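Local coordinates for 6-phospho-beta-glucosidase BglT (Thermotoga maritima, PDB 1UP7), which hydrolyses cellobiose 6'-phosphate to glucose 6-phosphate and glucose, using bound NAD(+) and a manganese ion, at residues A[65-68]-A[69-73]; A[119-122]-A[123-127]; A[141-144]-A[145-148]; A[148-152]-A[153-157]. All coordinates share one frame; numbering follows the deposited sequence.

Interaction 1 (A[65-68]-A[69-73]); sequences DTFE and GAVVD
Val71 N donates to Phe67 O at 3.1 Å and Val72 N to Glu68 O at 3.0 Å, which winds the chain from Phe67 into a short helical turn, with Thr66 as its N-cap. The capping bond runs from Gly69 N to Thr66 OG1, 3.1 Å long and bent to 147° at the hydrogen. The hydroxyl reaches it because chi1 of 59° places OG1 between the backbone N and the carbonyl carbon, facing the first turn. Ala70 N makes only weak bonds, to Thr66 O and Phe67 O. In the fold this turn belongs to the crossover from strand 60-63 to strand 76-79 of the Rossmann-type sheet, and Phe67, Ala70 and Val71 all lean on Ile8 of strand 4-8. One turn apart, Phe67 and Val71 make a CH-pi contact: Val71 CG1 sits over the ring face of Phe67, 3.9 Å from its centroid and displaced toward the rim, with Phe67 CZ nearest at 3.6 Å. Val71 CG2 also meets the ring, 3.7 Å from Phe67 CE1, and lies 3.5 Å from Phe67 O. The Phe67 ring also stacks with Tyr125 of helix 109-131, while the extended Glu68 side chain lies on the exposed side.

Interaction 2 (A[119-122]-A[123-127]); sequences FPIV and EEYVD. With NAD (nicotinamide-adenine-dinucleotide), chain I.
Ile121 and Tyr125, one helical turn apart, lie side by side and point the same way, toward the adenine of NAD. The methyl CG2 of Ile121 rests over the tyrosine ring, 4.0 Å from the Tyr125 centroid, and comes within 3.5 Å of Tyr125 CE2. With CG1 beside the backbone N of Ile121 (chi1 -66°), the CG2 methyl is left anti to that N, alongside the ring. At the far end of the ring, Tyr125 OH donates to NAD N1A over 2.7 Å, and this acceptor lies at the ring edge, in its plane. Ile121 CG2 stands 3.8 Å from NAD N6A, adding a carbon flank to the same end of the base. An edge-to-face contact with Phe81 further fixes the Tyr125 ring. A phenylalanine here would keep the ring packing but would probably leave NAD N1A without its hydroxyl donor.

Packing is also close where Val122 and Phe119 face helix 144-155, and the backbone bond from Val126 N to Val122 O is short at 2.7 Å. The solvent side is looser: the extended Glu124 chain leads away from the turn, its CB passing 3.6 Å from Pro120 O. Glu123 lies between these extremes, its carboxylate OE1 hydrogen-bonded to Tyr375 OH. An aromatic side chain and a branched aliphatic one, presented from successive turns of helix 109-131, thus form a wall of the adenine pocket in this Rossmann-type NAD-binding domain.

Interaction 3 (A[141-144]-A[145-148]); sequences TNPS and GHIT. With NAD (nicotinamide-adenine-dinucleotide), chain I.
Ile147 folds back over the start of its own helix, and its side chain follows the backbone of residues 141 to 143. CB lies 3.4 Å from Pro143 O, the oxygen to which Ile147 N also donates. From there CG1 passes 3.2 Å from the same Pro143 O, held beside the backbone N of Ile147 by chi1 of -70°. The terminal CD1, still 3.3 Å from Pro143 O, also touches Thr141 O at 3.5 Å and the ring carbon Pro143 CD at 3.9 Å, the Pro143 and Ile147 side chains crossing at about a right angle. Pro143, the N-cap residue, follows a cis peptide bond. Ahead of it, Asn142 OD1 closes an Asx turn by accepting from Ser144 N on a lone pair at 2.8 Å. The other end of this amide, Asn142 ND2, donates to NAD O2D at 2.9 Å and to O3 of the bound glucose 6-phosphate, while Asn142 N donates to NAD O3D. Ser144 O is gripped from one turn on by Thr148 N and Thr148 OG1, from opposite faces of its carbonyl plane. Helix 144-155 thus starts beside the ligands, with Ile147 against Ala118 and Val122 of helix 109-131 and Phe160 of strand 160-162, and His146 turned to helix 355-376.

Interaction 4 (A[148-152]-A[153-157]); sequences TEFVR and NYLEY
One face of the Phe150 ring carries Leu155 CG, a CH-pi contact 4.2 Å from the ring centroid and displaced toward the rim, and the ring also stacks with Phe119 of helix 109-131. Leu155 spreads both methyls along this phenyl group, CD2 coming to 3.7 Å from Phe150 CZ. The Tyr154 ring instead turns its edge to the backbone: the carbonyl oxygens of Glu149 and Phe150 lie in its plane, the former 3.7 Å from Tyr154 CD1.

On the polar side, Asn153 ND2 donates to Glu149 OE2 across 2.7 Å, nearly straight at 170°. The carboxylate is met from above its plane, and the two flat groups are turned 55° apart. A bend at chi2 (66°) brings the acid back toward the amide. Glu149 is also paired with Lys365 and Arg369, Asn153 OD1 accepts from Arg320 NE, and Asn153 ND2 also donates to Asp331 O. A leucine in place of Asn153 would probably leave Arg320 NE without this acceptor and both Glu149 OE2 and Asp331 O without their amide donor.

The helix widens as it ends. Phe150 O takes both Tyr154 N and Leu155 N, the second at 3.1 Å, which makes a pi-type turn. Glu156 then adopts a positive phi, and Tyr157 N returns to Val151 O at 3.1 Å while Tyr157 CB packs beside Val151 CG1. This widened C-terminal turn closes the helix of a beta-alpha-beta crossover, strand 136-139 to strand 160-162, in the Rossmann-type sheet.

Overall arrangement
Helix 109-131, carrying interaction 2, is the hub of the set. On one side Phe67 of interaction 1 meets it, with Phe67 CE2 3.3 Å from Tyr125 CG, so residues 65-73 back the adenine-binding tyrosine as a second shell. Along another side it packs on helix 144-155: Phe119 CZ lies 3.5 Å from His146 NE2 of interaction 3, and Glu123 CG lies 3.6 Å from Leu155 CD2 of interaction 4. Interactions 3 and 4 share Thr148 and follow one another from the loop before helix 144-155 to its C-terminal end, their centres about 11 Å apart. Interactions 2 and 3 grip NAD at its adenine and its nicotinamide ribose respectively; interaction 3 alone holds a substrate-binding residue, Asn142, near the metal ligand His194.

Interaction 1 (A[65-68]-A[69-73])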
loop_
_atom_site.group_PDB
_atom_site.type_symbol
_atom_site.label_atom_id
_atom_site.label_comp_id
_atom_site.label_asym_id
_atom_site.label_seq_id
_atom_site.Cartn_x
_atom_site.Cartn_y
_atom_site.Cartn_z
ATOM N N ASP A 65 35.198 -32.121 -0.088
ATOM C CA ASP A 65 35.779 -31.786 -1.392
ATOM C C ASP A 65 34.824 -31.041 -2.307
ATOM O O ASP A 65 35.274 -30.467 -3.273
ATOM C CB ASP A 65 36.292 -33.049 -2.112
ATOM C CG ASP A 65 37.568 -33.605 -1.503
ATOM O OD1 ASP A 65 38.351 -32.810 -0.941
ATOM O OD2 ASP A 65 37.867 -34.834 -1.556
ATOM N N THR A 66 33.527 -31.068 -2.010
ATOM C CA THR A 66 32.524 -30.435 -2.856
ATOM C C THR A 66 31.588 -29.552 -2.031
ATOM O O THR A 66 31.435 -29.750 -0.833
ATOM C CB THR A 66 31.726 -31.518 -3.559
ATOM O OG1 THR A 66 31.110 -32.344 -2.556
ATOM C CG2 THR A 66 32.671 -32.462 -4.382
ATOM N N PHE A 67 30.948 -28.599 -2.696
ATOM C CA PHE A 67 29.888 -27.824 -2.089
ATOM C C PHE A 67 28.739 -28.738 -1.643
ATOM O O PHE A 67 28.255 -28.623 -0.513
ATOM C CB PHE A 67 29.400 -26.740 -3.067
ATOM C CG PHE A 67 28.315 -25.895 -2.501
ATOM C CD1 PHE A 67 26.993 -26.300 -2.602
ATOM C CD2 PHE A 67 28.608 -24.721 -1.820
ATOM C CE1 PHE A 67 25.979 -25.534 -2.037
ATOM C CE2 PHE A 67 27.582 -23.960 -1.272
ATOM C CZ PHE A 67 26.266 -24.382 -1.387
ATOM N N GLU A 68 28.310 -29.628 -2.539
ATOM C CA GLU A 68 27.153 -30.483 -2.283
ATOM C C GLU A 68 27.378 -31.327 -1.021
ATOM O O GLU A 68 26.513 -31.440 -0.164
ATOM C CB GLU A 68 26.859 -31.372 -3.498
ATOM C CG GLU A 68 25.565 -32.168 -3.325
ATOM C CD GLU A 68 24.865 -32.512 -4.655
ATOM O OE1 GLU A 68 24.936 -31.674 -5.616
ATOM O OE2 GLU A 68 24.237 -33.624 -4.722
ATOM N N GLY A 69 28.576 -31.894 -0.917
ATOM C CA GLY A 69 28.971 -32.695 0.228
ATOM C C GLY A 69 28.966 -31.917 1.542
ATOM O O GLY A 69 28.748 -32.489 2.607
ATOM N N ALA A 70 29.193 -30.610 1.463
ATOM C CA ALA A 70 29.180 -29.790 2.647
ATOM C C ALA A 70 27.752 -29.504 3.134
ATOM O O ALA A 70 27.505 -29.580 4.341
ATOM C CB ALA A 70 30.011 -28.501 2.430
ATOM N N VAL A 71 26.830 -29.239 2.206
ATOM C CA VAL A 71 25.508 -28.723 2.540
ATOM C C VAL A 71 24.420 -29.784 2.659
ATOM O O VAL A 71 23.360 -29.514 3.230
ATOM C CB VAL A 71 25.068 -27.647 1.535
ATOM C CG1 VAL A 71 26.081 -26.517 1.490
ATOM C CG2 VAL A 71 24.814 -28.267 0.127
ATOM N N VAL A 72 24.694 -30.991 2.166
ATOM C CA VAL A 72 23.680 -32.043 2.027
ATOM C C VAL A 72 22.905 -32.340 3.320
ATOM O O VAL A 72 21.656 -32.477 3.286
ATOM C CB VAL A 72 24.279 -33.348 1.373
ATOM C CG1 VAL A 72 25.317 -34.048 2.292
ATOM C CG2 VAL A 72 23.175 -34.322 0.962
ATOM N N ASP A 73 23.610 -32.442 4.448
ATOM C CA ASP A 73 22.931 -32.723 5.720
ATOM C C ASP A 73 22.996 -31.543 6.703
ATOM O O ASP A 73 22.862 -31.721 7.923
ATOM C CB ASP A 73 23.507 -33.976 6.378
ATOM C CG ASP A 73 23.206 -35.236 5.588
ATOM O OD1 ASP A 73 22.029 -35.407 5.146
ATOM O OD2 ASP A 73 24.092 -36.101 5.354
#

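Interaction 2 (A[119-122]-A[123-127])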
loop_
_atom_site.group_PDB
_atom_site.type_symbol
_atom_site.label_atom_id
_atom_site.label_comp_id
_atom_site.label_asym_id
_atom_site.label_seq_id
_atom_site.Cartn_x
_atom_site.Cartn_y
_atom_site.Cartn_z
ATOM N N PHE A 119 26.489 -13.173 -8.152
ATOM C CA PHE A 119 25.177 -13.704 -8.527
ATOM C C PHE A 119 25.196 -15.138 -9.110
ATOM O O PHE A 119 24.423 -15.987 -8.660
ATOM C CB PHE A 119 24.392 -12.719 -9.467
ATOM C CG PHE A 119 23.973 -11.401 -8.805
ATOM C CD1 PHE A 119 23.878 -11.287 -7.407
ATOM C CD2 PHE A 119 23.650 -10.292 -9.591
ATOM C CE1 PHE A 119 23.480 -10.081 -6.797
ATOM C CE2 PHE A 119 23.245 -9.078 -9.002
ATOM C CZ PHE A 119 23.172 -8.968 -7.603
ATOM N N PRO A 120 26.051 -15.429 -10.103
ATOM C CA PRO A 120 26.096 -16.802 -10.668
ATOM C C PRO A 120 26.490 -17.876 -9.639
ATOM O O PRO A 120 25.931 -18.975 -9.648
ATOM C CB PRO A 120 27.156 -16.715 -11.779
ATOM C CG PRO A 120 27.332 -15.231 -12.049
ATOM C CD PRO A 120 27.015 -14.524 -10.775
ATOM N N ILE A 121 27.432 -17.553 -8.767
ATOM C CA ILE A 121 27.856 -18.481 -7.736
ATOM C C ILE A 121 26.753 -18.684 -6.706
ATOM O O ILE A 121 26.465 -19.844 -6.372
ATOM C CB ILE A 121 29.209 -18.035 -7.119
ATOM C CG1 ILE A 121 30.334 -18.134 -8.161
ATOM C CG2 ILE A 121 29.594 -18.905 -5.942
ATOM C CD1 ILE A 121 31.570 -17.180 -7.862
ATOM N N VAL A 122 26.093 -17.604 -6.247
ATOM C CA VAL A 122 25.011 -17.803 -5.290
ATOM C C VAL A 122 23.799 -18.521 -5.916
ATOM O O VAL A 122 23.146 -19.328 -5.239
ATOM C CB VAL A 122 24.621 -16.544 -4.426
ATOM C CG1 VAL A 122 25.801 -15.596 -4.193
ATOM C CG2 VAL A 122 23.441 -15.860 -4.955
ATOM N N GLU A 123 23.549 -18.281 -7.211
ATOM C CA GLU A 123 22.462 -18.931 -7.914
ATOM C C GLU A 123 22.639 -20.436 -7.865
ATOM O O GLU A 123 21.712 -21.178 -7.512
ATOM C CB GLU A 123 22.393 -18.467 -9.380
ATOM C CG GLU A 123 21.057 -17.849 -9.703
ATOM C CD GLU A 123 20.934 -17.348 -11.117
ATOM O OE1 GLU A 123 21.951 -16.883 -11.685
ATOM O OE2 GLU A 123 19.787 -17.435 -11.649
ATOM N N GLU A 124 23.848 -20.878 -8.190
ATOM C CA GLU A 124 24.185 -22.298 -8.205
ATOM C C GLU A 124 24.106 -22.889 -6.796
ATOM O O GLU A 124 23.485 -23.949 -6.586
ATOM C CB GLU A 124 25.590 -22.486 -8.819
ATOM C CG GLU A 124 25.860 -23.883 -9.385
ATOM C CD GLU A 124 27.362 -24.245 -9.368
ATOM O OE1 GLU A 124 28.103 -23.941 -10.373
ATOM O OE2 GLU A 124 27.812 -24.831 -8.342
ATOM N N TYR A 125 24.697 -22.184 -5.833
ATOM C CA TYR A 125 24.738 -22.633 -4.451
ATOM C C TYR A 125 23.344 -22.707 -3.795
ATOM O O TYR A 125 23.034 -23.721 -3.157
ATOM C CB TYR A 125 25.717 -21.756 -3.639
ATOM C CG TYR A 125 27.211 -22.009 -3.888
ATOM C CD1 TYR A 125 27.662 -23.100 -4.680
ATOM C CD2 TYR A 125 28.172 -21.173 -3.303
ATOM C CE1 TYR A 125 29.031 -23.352 -4.873
ATOM C CE2 TYR A 125 29.541 -21.404 -3.475
ATOM C CZ TYR A 125 29.964 -22.484 -4.273
ATOM O OH TYR A 125 31.310 -22.676 -4.426
ATOM N N VAL A 126 22.510 -21.673 -3.961
ATOM C CA VAL A 126 21.163 -21.673 -3.396
ATOM C C VAL A 126 20.347 -22.795 -4.051
ATOM O O VAL A 126 19.590 -23.498 -3.379
ATOM C CB VAL A 126 20.465 -20.293 -3.579
ATOM C CG1 VAL A 126 18.953 -20.414 -3.383
ATOM C CG2 VAL A 126 21.135 -19.213 -2.659
ATOM N N ASP A 127 20.525 -22.992 -5.354
ATOM C CA ASP A 127 19.805 -24.076 -6.023
ATOM C C ASP A 127 20.156 -25.455 -5.441
ATOM O O ASP A 127 19.273 -26.276 -5.192
ATOM C CB ASP A 127 19.967 -24.055 -7.548
ATOM C CG ASP A 127 18.972 -24.978 -8.238
ATOM O OD1 ASP A 127 17.754 -24.678 -8.219
ATOM O OD2 ASP A 127 19.306 -26.049 -8.797
HETATM P PA NAD I . 38.715 -14.177 1.302
HETATM O O1A NAD I . 39.380 -13.656 0.092
HETATM O O2A NAD I . 39.655 -14.753 2.383
HETATM O O5B NAD I . 37.712 -15.324 0.749
HETATM C C5B NAD I . 37.264 -16.335 1.615
HETATM C C4B NAD I . 37.449 -17.701 0.970
HETATM O O4B NAD I . 36.505 -17.890 -0.082
HETATM C C3B NAD I . 38.823 -17.950 0.360
HETATM O O3B NAD I . 39.423 -19.027 1.063
HETATM C C2B NAD I . 38.541 -18.327 -1.096
HETATM O O2B NAD I . 39.375 -19.373 -1.552
HETATM C C1B NAD I . 37.108 -18.816 -0.991
HETATM N N9A NAD I . 36.350 -18.805 -2.238
HETATM C C8A NAD I . 36.411 -17.929 -3.306
HETATM N N7A NAD I . 35.473 -18.334 -4.190
HETATM C C5A NAD I . 34.793 -19.388 -3.702
HETATM C C6A NAD I . 33.764 -20.183 -4.192
HETATM N N6A NAD I . 33.215 -19.962 -5.381
HETATM N N1A NAD I . 33.301 -21.241 -3.419
HETATM C C2A NAD I . 33.869 -21.512 -2.186
HETATM N N3A NAD I . 34.906 -20.737 -1.727
HETATM C C4A NAD I . 35.353 -19.702 -2.475
HETATM O O3 NAD I . 37.853 -12.951 1.887
HETATM P PN NAD I . 37.292 -12.736 3.372
HETATM O O1N NAD I . 37.930 -11.466 3.800
HETATM O O2N NAD I . 37.380 -13.913 4.209
HETATM O O5D NAD I . 35.720 -12.522 3.165
HETATM C C5D NAD I . 34.893 -13.349 2.367
HETATM C C4D NAD I . 33.600 -12.575 2.065
HETATM O O4D NAD I . 32.870 -12.233 3.243
HETATM C C3D NAD I . 33.874 -11.254 1.361
HETATM O O3D NAD I . 32.880 -11.134 0.389
HETATM C C2D NAD I . 33.710 -10.192 2.444
HETATM O O2D NAD I . 33.291 -8.920 1.980
HETATM C C1D NAD I . 32.748 -10.819 3.428
HETATM N N1N NAD I . 33.218 -10.610 4.800
HETATM C C2N NAD I . 33.319 -11.753 5.561
HETATM C C3N NAD I . 33.745 -11.709 6.866
HETATM C C7N NAD I . 33.851 -13.005 7.635
HETATM O O7N NAD I . 33.386 -13.144 8.965
HETATM N N7N NAD I . 34.399 -14.061 7.014
HETATM C C4N NAD I . 34.073 -10.458 7.395
HETATM C C5N NAD I . 33.970 -9.275 6.635
HETATM C C6N NAD I . 33.532 -9.369 5.313
#

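Interaction 3 (A[141-144]-A[145-148])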
loop_
_atom_site.group_PDB
_atom_site.type_symbol
_atom_site.label_atom_id
_atom_site.label_comp_id
_atom_site.label_asym_id
_atom_site.label_seq_id
_atom_site.Cartn_x
_atom_site.Cartn_y
_atom_site.Cartn_z
ATOM N N THR A 141 29.027 -12.979 2.496
ATOM C CA THR A 141 29.583 -12.602 1.201
ATOM C C THR A 141 29.059 -11.259 0.733
ATOM O O THR A 141 27.847 -11.044 0.668
ATOM C CB THR A 141 29.229 -13.668 0.163
ATOM O OG1 THR A 141 29.932 -14.867 0.495
ATOM C CG2 THR A 141 29.747 -13.269 -1.273
ATOM N N ASN A 142 29.976 -10.345 0.418
ATOM C CA ASN A 142 29.566 -9.022 -0.015
ATOM C C ASN A 142 29.361 -8.915 -1.512
ATOM O O ASN A 142 29.978 -9.663 -2.253
ATOM C CB ASN A 142 30.472 -7.947 0.557
ATOM C CG ASN A 142 29.999 -7.484 1.936
ATOM O OD1 ASN A 142 28.780 -7.234 2.157
ATOM N ND2 ASN A 142 30.937 -7.396 2.873
ATOM N N PRO A 143 28.460 -8.029 -1.955
ATOM C CA PRO A 143 27.676 -7.166 -1.065
ATOM C C PRO A 143 26.475 -7.913 -0.509
ATOM O O PRO A 143 25.606 -8.391 -1.243
ATOM C CB PRO A 143 27.244 -6.011 -1.979
ATOM C CG PRO A 143 27.171 -6.577 -3.310
ATOM C CD PRO A 143 28.114 -7.790 -3.374
ATOM N N SER A 144 26.442 -7.985 0.810
ATOM C CA SER A 144 25.546 -8.898 1.503
ATOM C C SER A 144 24.064 -8.545 1.369
ATOM O O SER A 144 23.265 -9.458 1.177
ATOM C CB SER A 144 25.982 -9.029 2.978
ATOM O OG SER A 144 25.155 -9.936 3.668
ATOM N N GLY A 145 23.709 -7.253 1.520
ATOM C CA GLY A 145 22.329 -6.808 1.448
ATOM C C GLY A 145 21.779 -6.972 0.033
ATOM O O GLY A 145 20.607 -7.353 -0.153
ATOM N N HIS A 146 22.628 -6.687 -0.954
ATOM C CA HIS A 146 22.258 -6.782 -2.359
ATOM C C HIS A 146 22.005 -8.247 -2.767
ATOM O O HIS A 146 21.055 -8.564 -3.497
ATOM C CB HIS A 146 23.344 -6.163 -3.233
ATOM C CG HIS A 146 22.932 -5.913 -4.652
ATOM N ND1 HIS A 146 23.735 -5.223 -5.536
ATOM C CD2 HIS A 146 21.816 -6.266 -5.350
ATOM C CE1 HIS A 146 23.142 -5.169 -6.719
ATOM N NE2 HIS A 146 21.973 -5.782 -6.630
ATOM N N ILE A 147 22.845 -9.138 -2.261
ATOM C CA ILE A 147 22.700 -10.555 -2.517
ATOM C C ILE A 147 21.443 -11.069 -1.852
ATOM O O ILE A 147 20.732 -11.872 -2.418
ATOM C CB ILE A 147 24.004 -11.320 -2.096
ATOM C CG1 ILE A 147 25.127 -10.961 -3.069
ATOM C CG2 ILE A 147 23.789 -12.887 -2.113
ATOM C CD1 ILE A 147 26.509 -11.263 -2.567
ATOM N N THR A 148 21.120 -10.554 -0.670
ATOM C CA THR A 148 19.867 -10.948 -0.024
ATOM C C THR A 148 18.671 -10.491 -0.819
ATOM O O THR A 148 17.727 -11.259 -0.966
ATOM C CB THR A 148 19.784 -10.386 1.419
ATOM O OG1 THR A 148 20.951 -10.774 2.127
ATOM C CG2 THR A 148 18.690 -11.028 2.194
HETATM P PA NAD I . 38.715 -14.177 1.302
HETATM O O1A NAD I . 39.380 -13.656 0.092
HETATM O O2A NAD I . 39.655 -14.753 2.383
HETATM O O5B NAD I . 37.712 -15.324 0.749
HETATM C C5B NAD I . 37.264 -16.335 1.615
HETATM C C4B NAD I . 37.449 -17.701 0.970
HETATM O O4B NAD I . 36.505 -17.890 -0.082
HETATM C C3B NAD I . 38.823 -17.950 0.360
HETATM O O3B NAD I . 39.423 -19.027 1.063
HETATM C C2B NAD I . 38.541 -18.327 -1.096
HETATM O O2B NAD I . 39.375 -19.373 -1.552
HETATM C C1B NAD I . 37.108 -18.816 -0.991
HETATM N N9A NAD I . 36.350 -18.805 -2.238
HETATM C C8A NAD I . 36.411 -17.929 -3.306
HETATM N N7A NAD I . 35.473 -18.334 -4.190
HETATM C C5A NAD I . 34.793 -19.388 -3.702
HETATM C C6A NAD I . 33.764 -20.183 -4.192
HETATM N N6A NAD I . 33.215 -19.962 -5.381
HETATM N N1A NAD I . 33.301 -21.241 -3.419
HETATM C C2A NAD I . 33.869 -21.512 -2.186
HETATM N N3A NAD I . 34.906 -20.737 -1.727
HETATM C C4A NAD I . 35.353 -19.702 -2.475
HETATM O O3 NAD I . 37.853 -12.951 1.887
HETATM P PN NAD I . 37.292 -12.736 3.372
HETATM O O1N NAD I . 37.930 -11.466 3.800
HETATM O O2N NAD I . 37.380 -13.913 4.209
HETATM O O5D NAD I . 35.720 -12.522 3.165
HETATM C C5D NAD I . 34.893 -13.349 2.367
HETATM C C4D NAD I . 33.600 -12.575 2.065
HETATM O O4D NAD I . 32.870 -12.233 3.243
HETATM C C3D NAD I . 33.874 -11.254 1.361
HETATM O O3D NAD I . 32.880 -11.134 0.389
HETATM C C2D NAD I . 33.710 -10.192 2.444
HETATM O O2D NAD I . 33.291 -8.920 1.980
HETATM C C1D NAD I . 32.748 -10.819 3.428
HETATM N N1N NAD I . 33.218 -10.610 4.800
HETATM C C2N NAD I . 33.319 -11.753 5.561
HETATM C C3N NAD I . 33.745 -11.709 6.866
HETATM C C7N NAD I . 33.851 -13.005 7.635
HETATM O O7N NAD I . 33.386 -13.144 8.965
HETATM N N7N NAD I . 34.399 -14.061 7.014
HETATM C C4N NAD I . 34.073 -10.458 7.395
HETATM C C5N NAD I . 33.970 -9.275 6.635
HETATM C C6N NAD I . 33.532 -9.369 5.313
#

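Interaction 4 (A[148-152]-A[153-157])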
loop_
_atom_site.group_PDB
_atom_site.type_symbol
_atom_site.label_atom_id
_atom_site.label_comp_id
_atom_site.label_asym_id
_atom_site.label_seq_id
_atom_site.Cartn_x
_atom_site.Cartn_y
_atom_site.Cartn_z
ATOM N N THR A 148 21.120 -10.554 -0.670
ATOM C CA THR A 148 19.867 -10.948 -0.024
ATOM C C THR A 148 18.671 -10.491 -0.819
ATOM O O THR A 148 17.727 -11.259 -0.966
ATOM C CB THR A 148 19.784 -10.386 1.419
ATOM O OG1 THR A 148 20.951 -10.774 2.127
ATOM C CG2 THR A 148 18.690 -11.028 2.194
ATOM N N GLU A 149 18.694 -9.249 -1.330
ATOM C CA GLU A 149 17.622 -8.763 -2.202
ATOM C C GLU A 149 17.441 -9.756 -3.349
ATOM O O GLU A 149 16.337 -10.147 -3.690
ATOM C CB GLU A 149 17.945 -7.385 -2.781
ATOM C CG GLU A 149 16.951 -6.856 -3.828
ATOM C CD GLU A 149 15.550 -6.573 -3.279
ATOM O OE1 GLU A 149 15.419 -6.130 -2.124
ATOM O OE2 GLU A 149 14.569 -6.783 -4.014
ATOM N N PHE A 150 18.557 -10.159 -3.935
ATOM C CA PHE A 150 18.542 -11.065 -5.061
ATOM C C PHE A 150 17.967 -12.450 -4.702
ATOM O O PHE A 150 17.059 -12.946 -5.403
ATOM C CB PHE A 150 19.955 -11.169 -5.622
ATOM C CG PHE A 150 20.145 -12.233 -6.665
ATOM C CD1 PHE A 150 19.510 -12.141 -7.904
ATOM C CD2 PHE A 150 21.016 -13.298 -6.422
ATOM C CE1 PHE A 150 19.733 -13.115 -8.909
ATOM C CE2 PHE A 150 21.242 -14.265 -7.386
ATOM C CZ PHE A 150 20.610 -14.175 -8.646
ATOM N N VAL A 151 18.459 -13.053 -3.619
ATOM C CA VAL A 151 17.974 -14.359 -3.214
ATOM C C VAL A 151 16.517 -14.359 -2.727
ATOM O O VAL A 151 15.731 -15.238 -3.129
ATOM C CB VAL A 151 18.847 -15.026 -2.149
ATOM C CG1 VAL A 151 18.231 -16.404 -1.757
ATOM C CG2 VAL A 151 20.297 -15.173 -2.641
ATOM N N ARG A 152 16.147 -13.400 -1.891
ATOM C CA ARG A 152 14.770 -13.346 -1.373
ATOM C C ARG A 152 13.732 -13.024 -2.443
ATOM O O ARG A 152 12.665 -13.642 -2.479
ATOM C CB ARG A 152 14.650 -12.311 -0.254
ATOM C CG ARG A 152 15.385 -12.707 0.999
ATOM C CD ARG A 152 14.914 -14.004 1.628
ATOM N NE ARG A 152 13.465 -14.035 1.810
ATOM C CZ ARG A 152 12.821 -13.557 2.876
ATOM N NH1 ARG A 152 13.465 -12.979 3.878
ATOM N NH2 ARG A 152 11.512 -13.650 2.931
ATOM N N ASN A 153 14.050 -12.063 -3.313
ATOM C CA ASN A 153 13.049 -11.526 -4.230
ATOM C C ASN A 153 13.101 -12.044 -5.658
ATOM O O ASN A 153 12.150 -11.892 -6.405
ATOM C CB ASN A 153 13.074 -9.987 -4.173
ATOM C CG ASN A 153 12.500 -9.461 -2.862
ATOM O OD1 ASN A 153 11.665 -10.121 -2.239
ATOM N ND2 ASN A 153 12.956 -8.294 -2.432
ATOM N N TYR A 154 14.207 -12.655 -6.050
ATOM C CA TYR A 154 14.329 -13.143 -7.416
ATOM C C TYR A 154 14.529 -14.658 -7.456
ATOM O O TYR A 154 13.881 -15.317 -8.236
ATOM C CB TYR A 154 15.423 -12.392 -8.176
ATOM C CG TYR A 154 15.114 -10.918 -8.318
ATOM C CD1 TYR A 154 15.355 -10.048 -7.258
ATOM C CD2 TYR A 154 14.523 -10.408 -9.497
ATOM C CE1 TYR A 154 15.057 -8.701 -7.354
ATOM C CE2 TYR A 154 14.216 -9.058 -9.601
ATOM C CZ TYR A 154 14.491 -8.217 -8.524
ATOM O OH TYR A 154 14.241 -6.883 -8.595
ATOM N N LEU A 155 15.391 -15.220 -6.592
ATOM C CA LEU A 155 15.429 -16.695 -6.455
ATOM C C LEU A 155 14.311 -17.216 -5.548
ATOM O O LEU A 155 13.969 -18.387 -5.601
ATOM C CB LEU A 155 16.784 -17.197 -5.970
ATOM C CG LEU A 155 18.020 -16.577 -6.647
ATOM C CD1 LEU A 155 19.246 -17.207 -6.044
ATOM C CD2 LEU A 155 18.032 -16.738 -8.198
ATOM N N GLU A 156 13.740 -16.335 -4.715
ATOM C CA GLU A 156 12.596 -16.687 -3.868
ATOM C C GLU A 156 12.956 -17.866 -2.973
ATOM O O GLU A 156 12.201 -18.829 -2.843
ATOM C CB GLU A 156 11.305 -16.951 -4.711
ATOM C CG GLU A 156 10.832 -15.720 -5.511
ATOM C CD GLU A 156 9.564 -15.947 -6.340
ATOM O OE1 GLU A 156 8.615 -16.590 -5.863
ATOM O OE2 GLU A 156 9.491 -15.463 -7.488
ATOM N N TYR A 157 14.128 -17.790 -2.362
ATOM C CA TYR A 157 14.506 -18.727 -1.322
ATOM C C TYR A 157 14.395 -18.035 0.028
ATOM O O TYR A 157 15.184 -17.137 0.330
ATOM C CB TYR A 157 15.924 -19.238 -1.573
ATOM C CG TYR A 157 16.296 -20.387 -0.676
ATOM C CD1 TYR A 157 15.806 -21.675 -0.919
ATOM C CD2 TYR A 157 17.107 -20.184 0.432
ATOM C CE1 TYR A 157 16.144 -22.726 -0.096
ATOM C CE2 TYR A 157 17.455 -21.229 1.261
ATOM C CZ TYR A 157 16.970 -22.493 1.007
ATOM O OH TYR A 157 17.306 -23.530 1.853
#